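Local coordinates for hypothetical leucine rich repeat protein (Pseudoflavonifractor capillosus, PDB 4OJU), which is of unknown function but, as a leucine-rich repeat protein of the BspA type with metal-binding capacity, probably takes part in protein binding, at residues V77-L91 with N99-A113. Numbering follows the deposited sequence.
Sequences VISIGRLAFAYCNSL and NLIYINELAFASCDA. With MG (magnesium ion), chain H.
The rings of F85 and F108 lie nearly parallel (3° between planes) but slid apart, with centroids 5.1 Å from each other, so that F108 CE1 comes obliquely to F85 CD2. A107 O sits at the edge of the F85 ring, and F85 also stacks on F63; L91 CD2 and I80 CD1 come to the edge of F108. L83 CD1 lies over one face of the R82 guanidinium, toward its rim, and E105 meets it at its edge, where R82 NE gives an in-plane salt bridge of 2.7 Å to E105 OE2, on the anti lone pair of a carboxylate turned 65° to it. R82 reaches this far because CG stands anti to the backbone N (chi1 174°) and the chain stays extended to NE. A water accepting from NH2 and donating to OE2 closes the pair, while NH1 bridges to E60 and to E65 of the second subunit. With an alanine here, E105, E60 and E65 of the second subunit would probably lose the guanidinium they share, and Y87 of that subunit its cation-pi partner.

Parallel pairing of strands 79-80 and 102-103 carries I80 CG2 onto A107 CB at 3.7 Å. Beside it I80 O takes two N104 donors, the backbone N at 2.9 Å and ND2 from above the carbonyl plane. Past the strands the same register continues as F85 N to A107 O (2.8 Å) and Y87 N to A109 O, the stacked coils of a leucine-rich repeat.

At the far end D112 OD2 binds magnesium at 2.2 Å, with four waters and E105 of the second subunit completing its shell. The magnesium thus joins the two subunits, while this chain's own E105 is gripped by R82, so the charges of this face probably help hold the assembly together.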
loop_
_atom_site.group_PDB
_atom_site.type_symbol
_atom_site.label_atom_id
_atom_site.label_comp_id
_atom_site.label_asym_id
_atom_site.label_seq_id
_atom_site.Cartn_x
_atom_site.Cartn_y
_atom_site.Cartn_z
ATOM N N VAL A 77 12.304 -26.368 1.021
ATOM C CA VAL A 77 12.386 -25.078 0.302
ATOM C C VAL A 77 13.206 -24.036 1.070
ATOM O O VAL A 77 12.940 -23.749 2.246
ATOM C CB VAL A 77 10.961 -24.560 -0.038
ATOM C CG1 VAL A 77 10.987 -23.155 -0.648
ATOM C CG2 VAL A 77 10.237 -25.532 -0.979
ATOM N N ILE A 78 14.184 -23.447 0.363
ATOM C CA ILE A 78 15.089 -22.409 0.878
ATOM C C ILE A 78 14.619 -21.026 0.407
ATOM O O ILE A 78 14.783 -20.042 1.122
ATOM C CB ILE A 78 16.546 -22.704 0.405
ATOM C CG1 ILE A 78 17.036 -24.100 0.850
ATOM C CG2 ILE A 78 17.551 -21.597 0.804
ATOM C CD1 ILE A 78 16.881 -24.440 2.309
ATOM N N SER A 79 14.047 -20.952 -0.803
ATOM C CA SER A 79 13.622 -19.659 -1.335
ATOM C C SER A 79 12.336 -19.755 -2.138
ATOM O O SER A 79 12.068 -20.746 -2.818
ATOM C CB SER A 79 14.745 -19.041 -2.178
ATOM O OG SER A 79 14.793 -19.508 -3.511
ATOM N N ILE A 80 11.536 -18.693 -2.048
ATOM C CA ILE A 80 10.291 -18.542 -2.810
ATOM C C ILE A 80 10.565 -17.411 -3.768
ATOM O O ILE A 80 10.932 -16.318 -3.328
ATOM C CB ILE A 80 9.067 -18.310 -1.892
ATOM C CG1 ILE A 80 8.795 -19.587 -1.051
ATOM C CG2 ILE A 80 7.823 -17.921 -2.722
ATOM C CD1 ILE A 80 7.825 -19.379 0.087
ATOM N N GLY A 81 10.428 -17.704 -5.062
ATOM C CA GLY A 81 10.759 -16.792 -6.141
ATOM C C GLY A 81 9.815 -15.622 -6.314
ATOM O O GLY A 81 8.740 -15.558 -5.711
ATOM N N ARG A 82 10.222 -14.716 -7.183
ATOM C CA ARG A 82 9.490 -13.502 -7.518
ATOM C C ARG A 82 8.088 -13.837 -8.052
ATOM O O ARG A 82 7.961 -14.691 -8.920
ATOM C CB ARG A 82 10.303 -12.718 -8.563
ATOM C CG ARG A 82 9.588 -11.490 -9.105
ATOM C CD ARG A 82 10.461 -10.740 -10.101
ATOM N NE ARG A 82 9.722 -9.589 -10.631
ATOM C CZ ARG A 82 9.034 -9.609 -11.768
ATOM N NH1 ARG A 82 9.016 -10.701 -12.525
ATOM N NH2 ARG A 82 8.372 -8.531 -12.167
ATOM N N LEU A 83 7.035 -13.196 -7.514
ATOM C CA LEU A 83 5.648 -13.421 -7.959
ATOM C C LEU A 83 5.241 -14.909 -7.934
ATOM O O LEU A 83 4.329 -15.270 -8.647
ATOM C CB LEU A 83 5.466 -12.853 -9.397
ATOM C CG LEU A 83 5.574 -11.351 -9.544
ATOM C CD1 LEU A 83 5.723 -10.939 -11.000
ATOM C CD2 LEU A 83 4.335 -10.667 -8.993
ATOM N N ALA A 84 5.879 -15.756 -7.115
ATOM C CA ALA A 84 5.587 -17.205 -7.108
ATOM C C ALA A 84 4.108 -17.497 -6.884
ATOM O O ALA A 84 3.554 -18.355 -7.555
ATOM C CB ALA A 84 6.418 -17.916 -6.046
ATOM N N PHE A 85 3.461 -16.768 -5.955
ATOM C CA PHE A 85 2.039 -16.972 -5.663
ATOM C C PHE A 85 1.217 -15.712 -5.930
ATOM O O PHE A 85 0.152 -15.534 -5.335
ATOM C CB PHE A 85 1.854 -17.393 -4.201
ATOM C CG PHE A 85 2.513 -18.701 -3.871
ATOM C CD1 PHE A 85 1.851 -19.903 -4.088
ATOM C CD2 PHE A 85 3.799 -18.735 -3.343
ATOM C CE1 PHE A 85 2.460 -21.112 -3.776
ATOM C CE2 PHE A 85 4.401 -19.946 -3.017
ATOM C CZ PHE A 85 3.743 -21.129 -3.271
ATOM N N ALA A 86 1.685 -14.852 -6.811
ATOM C CA ALA A 86 0.974 -13.608 -7.038
ATOM C C ALA A 86 -0.342 -13.785 -7.778
ATOM O O ALA A 86 -0.469 -14.696 -8.607
ATOM C CB ALA A 86 1.865 -12.660 -7.807
ATOM N N TYR A 87 -1.305 -12.884 -7.502
ATOM C CA TYR A 87 -2.637 -12.794 -8.110
ATOM C C TYR A 87 -3.458 -14.071 -7.889
ATOM O O TYR A 87 -4.333 -14.394 -8.696
ATOM C CB TYR A 87 -2.554 -12.413 -9.612
ATOM C CG TYR A 87 -1.661 -11.214 -9.842
ATOM C CD1 TYR A 87 -2.069 -9.933 -9.475
ATOM C CD2 TYR A 87 -0.385 -11.364 -10.374
ATOM C CE1 TYR A 87 -1.221 -8.833 -9.618
ATOM C CE2 TYR A 87 0.461 -10.266 -10.546
ATOM C CZ TYR A 87 0.046 -9.007 -10.149
ATOM O OH TYR A 87 0.874 -7.927 -10.320
ATOM N N CYS A 88 -3.219 -14.748 -6.756
ATOM C CA CYS A 88 -3.967 -15.954 -6.352
ATOM C C CYS A 88 -5.095 -15.485 -5.455
ATOM O O CYS A 88 -4.953 -15.393 -4.242
ATOM C CB CYS A 88 -3.061 -16.973 -5.671
ATOM S SG CYS A 88 -1.909 -17.784 -6.805
ATOM N N ASN A 89 -6.208 -15.146 -6.078
ATOM C CA ASN A 89 -7.283 -14.492 -5.373
ATOM C C ASN A 89 -8.114 -15.380 -4.475
ATOM O O ASN A 89 -8.892 -14.836 -3.694
ATOM C CB ASN A 89 -8.138 -13.667 -6.315
ATOM C CG ASN A 89 -7.504 -12.299 -6.540
ATOM O OD1 ASN A 89 -6.702 -11.763 -5.715
ATOM N ND2 ASN A 89 -7.825 -11.717 -7.678
ATOM N N SER A 90 -7.865 -16.698 -4.457
ATOM C CA SER A 90 -8.580 -17.562 -3.514
ATOM C C SER A 90 -7.628 -18.071 -2.438
ATOM O O SER A 90 -8.053 -18.794 -1.554
ATOM C CB SER A 90 -9.239 -18.736 -4.231
ATOM O OG SER A 90 -10.150 -18.255 -5.197
ATOM N N LEU A 91 -6.358 -17.682 -2.486
ATOM C CA LEU A 91 -5.354 -18.181 -1.547
ATOM C C LEU A 91 -5.534 -17.544 -0.170
ATOM O O LEU A 91 -5.365 -16.331 -0.022
ATOM C CB LEU A 91 -3.934 -17.957 -2.102
ATOM C CG LEU A 91 -2.751 -18.461 -1.256
ATOM C CD1 LEU A 91 -2.851 -19.970 -0.956
ATOM C CD2 LEU A 91 -1.433 -18.149 -1.933
ATOM N N ASN A 99 13.240 -23.737 7.611
ATOM C CA ASN A 99 14.333 -23.860 6.627
ATOM C C ASN A 99 14.230 -22.778 5.537
ATOM O O ASN A 99 15.239 -22.492 4.893
ATOM C CB ASN A 99 14.462 -25.239 5.971
ATOM C CG ASN A 99 15.049 -26.295 6.870
ATOM O OD1 ASN A 99 16.152 -26.155 7.405
ATOM N ND2 ASN A 99 14.315 -27.381 7.043
ATOM N N LEU A 100 13.033 -22.169 5.325
ATOM C CA LEU A 100 12.885 -21.091 4.362
ATOM C C LEU A 100 13.783 -19.953 4.769
ATOM O O LEU A 100 13.771 -19.606 5.944
ATOM C CB LEU A 100 11.434 -20.629 4.327
ATOM C CG LEU A 100 11.077 -19.542 3.332
ATOM C CD1 LEU A 100 11.229 -20.052 1.847
ATOM C CD2 LEU A 100 9.634 -19.066 3.597
ATOM N N ILE A 101 14.590 -19.420 3.838
ATOM C CA ILE A 101 15.506 -18.318 4.150
ATOM C C ILE A 101 15.057 -17.018 3.481
ATOM O O ILE A 101 15.164 -15.952 4.092
ATOM C CB ILE A 101 16.964 -18.676 3.716
ATOM C CG1 ILE A 101 17.458 -20.034 4.301
ATOM C CG2 ILE A 101 17.961 -17.536 4.030
ATOM C CD1 ILE A 101 17.586 -20.126 5.869
ATOM N N TYR A 102 14.629 -17.104 2.210
ATOM C CA TYR A 102 14.295 -15.943 1.402
ATOM C C TYR A 102 12.900 -15.963 0.829
ATOM O O TYR A 102 12.461 -16.970 0.295
ATOM C CB TYR A 102 15.261 -15.852 0.208
ATOM C CG TYR A 102 16.709 -15.784 0.598
ATOM C CD1 TYR A 102 17.231 -14.649 1.210
ATOM C CD2 TYR A 102 17.567 -16.856 0.359
ATOM C CE1 TYR A 102 18.569 -14.586 1.590
ATOM C CE2 TYR A 102 18.919 -16.786 0.694
ATOM C CZ TYR A 102 19.410 -15.659 1.331
ATOM O OH TYR A 102 20.733 -15.606 1.709
ATOM N N ILE A 103 12.233 -14.819 0.875
ATOM C CA ILE A 103 10.943 -14.596 0.232
ATOM C C ILE A 103 11.187 -13.452 -0.726
ATOM O O ILE A 103 11.445 -12.321 -0.282
ATOM C CB ILE A 103 9.754 -14.358 1.189
ATOM C CG1 ILE A 103 9.690 -15.475 2.280
ATOM C CG2 ILE A 103 8.446 -14.307 0.340
ATOM C CD1 ILE A 103 8.537 -15.311 3.374
ATOM N N ASN A 104 11.214 -13.763 -2.030
ATOM C CA ASN A 104 11.542 -12.781 -3.060
ATOM C C ASN A 104 10.415 -11.834 -3.326
ATOM O O ASN A 104 9.294 -12.018 -2.865
ATOM C CB ASN A 104 11.991 -13.445 -4.353
ATOM C CG ASN A 104 13.423 -13.887 -4.260
ATOM O OD1 ASN A 104 14.346 -13.118 -4.488
ATOM N ND2 ASN A 104 13.643 -15.088 -3.820
ATOM N N GLU A 105 10.731 -10.795 -4.087
ATOM C CA GLU A 105 9.836 -9.696 -4.353
ATOM C C GLU A 105 8.465 -10.157 -4.858
ATOM O O GLU A 105 8.358 -11.008 -5.750
ATOM C CB GLU A 105 10.507 -8.701 -5.310
ATOM C CG GLU A 105 9.935 -8.552 -6.704
ATOM C CD GLU A 105 10.706 -7.600 -7.601
ATOM O OE1 GLU A 105 11.474 -6.758 -7.082
ATOM O OE2 GLU A 105 10.548 -7.705 -8.834
ATOM N N LEU A 106 7.414 -9.597 -4.252
ATOM C CA LEU A 106 6.036 -9.784 -4.666
ATOM C C LEU A 106 5.588 -11.264 -4.693
ATOM O O LEU A 106 4.639 -11.601 -5.410
ATOM C CB LEU A 106 5.857 -9.146 -6.063
ATOM C CG LEU A 106 6.242 -7.676 -6.224
ATOM C CD1 LEU A 106 6.225 -7.271 -7.708
ATOM C CD2 LEU A 106 5.295 -6.816 -5.449
ATOM N N ALA A 107 6.232 -12.139 -3.918
ATOM C CA ALA A 107 5.922 -13.584 -3.901
ATOM C C ALA A 107 4.454 -13.858 -3.526
ATOM O O ALA A 107 3.866 -14.799 -4.042
ATOM C CB ALA A 107 6.849 -14.308 -2.933
ATOM N N PHE A 108 3.850 -13.009 -2.676
ATOM C CA PHE A 108 2.438 -13.170 -2.301
ATOM C C PHE A 108 1.700 -11.879 -2.640
ATOM O O PHE A 108 0.859 -11.409 -1.869
ATOM C CB PHE A 108 2.308 -13.528 -0.793
ATOM C CG PHE A 108 2.899 -14.877 -0.466
ATOM C CD1 PHE A 108 2.164 -16.041 -0.667
ATOM C CD2 PHE A 108 4.207 -14.988 -0.004
ATOM C CE1 PHE A 108 2.719 -17.292 -0.382
ATOM C CE2 PHE A 108 4.767 -16.245 0.265
ATOM C CZ PHE A 108 4.027 -17.386 0.047
ATOM N N ALA A 109 2.032 -11.284 -3.787
ATOM C CA ALA A 109 1.450 -10.005 -4.190
ATOM C C ALA A 109 0.035 -10.129 -4.727
ATOM O O ALA A 109 -0.297 -11.106 -5.401
ATOM C CB ALA A 109 2.325 -9.334 -5.238
ATOM N N SER A 110 -0.797 -9.112 -4.450
ATOM C CA SER A 110 -2.189 -9.038 -4.924
ATOM C C SER A 110 -2.985 -10.364 -4.688
ATOM O O SER A 110 -3.644 -10.877 -5.604
ATOM C CB SER A 110 -2.198 -8.657 -6.408
ATOM O OG SER A 110 -3.496 -8.446 -6.938
ATOM N N CYS A 111 -2.871 -10.922 -3.467
ATOM C CA CYS A 111 -3.588 -12.112 -2.980
ATOM C C CYS A 111 -4.619 -11.568 -2.022
ATOM O O CYS A 111 -4.366 -11.463 -0.821
ATOM C CB CYS A 111 -2.630 -13.090 -2.291
ATOM S SG CYS A 111 -1.512 -13.941 -3.420
ATOM N N ASP A 112 -5.759 -11.187 -2.547
ATOM C CA ASP A 112 -6.758 -10.438 -1.793
ATOM C C ASP A 112 -7.502 -11.239 -0.727
ATOM O O ASP A 112 -8.093 -10.610 0.144
ATOM C CB ASP A 112 -7.731 -9.742 -2.758
ATOM C CG ASP A 112 -7.045 -8.749 -3.694
ATOM O OD1 ASP A 112 -5.905 -8.293 -3.369
ATOM O OD2 ASP A 112 -7.668 -8.369 -4.706
ATOM N N ALA A 113 -7.421 -12.583 -0.738
ATOM C CA ALA A 113 -8.062 -13.392 0.306
ATOM C C ALA A 113 -7.044 -13.761 1.414
ATOM O O ALA A 113 -7.410 -14.420 2.384
ATOM C CB ALA A 113 -8.667 -14.650 -0.303
HETATM MG MG MG H . -7.175 -6.896 -6.288
HETATM O O HOH W 1 9.283 -6.295 -10.530
HETATM O O HOH W 2 -5.634 -14.489 -1.864
HETATM O O HOH W 3 -7.175 -8.463 -7.584
HETATM O O HOH W 4 -5.178 -6.801 -5.740
HETATM O O HOH W 5 -9.341 -6.758 -6.909
HETATM O O HOH W 6 -7.605 -5.080 -5.161
#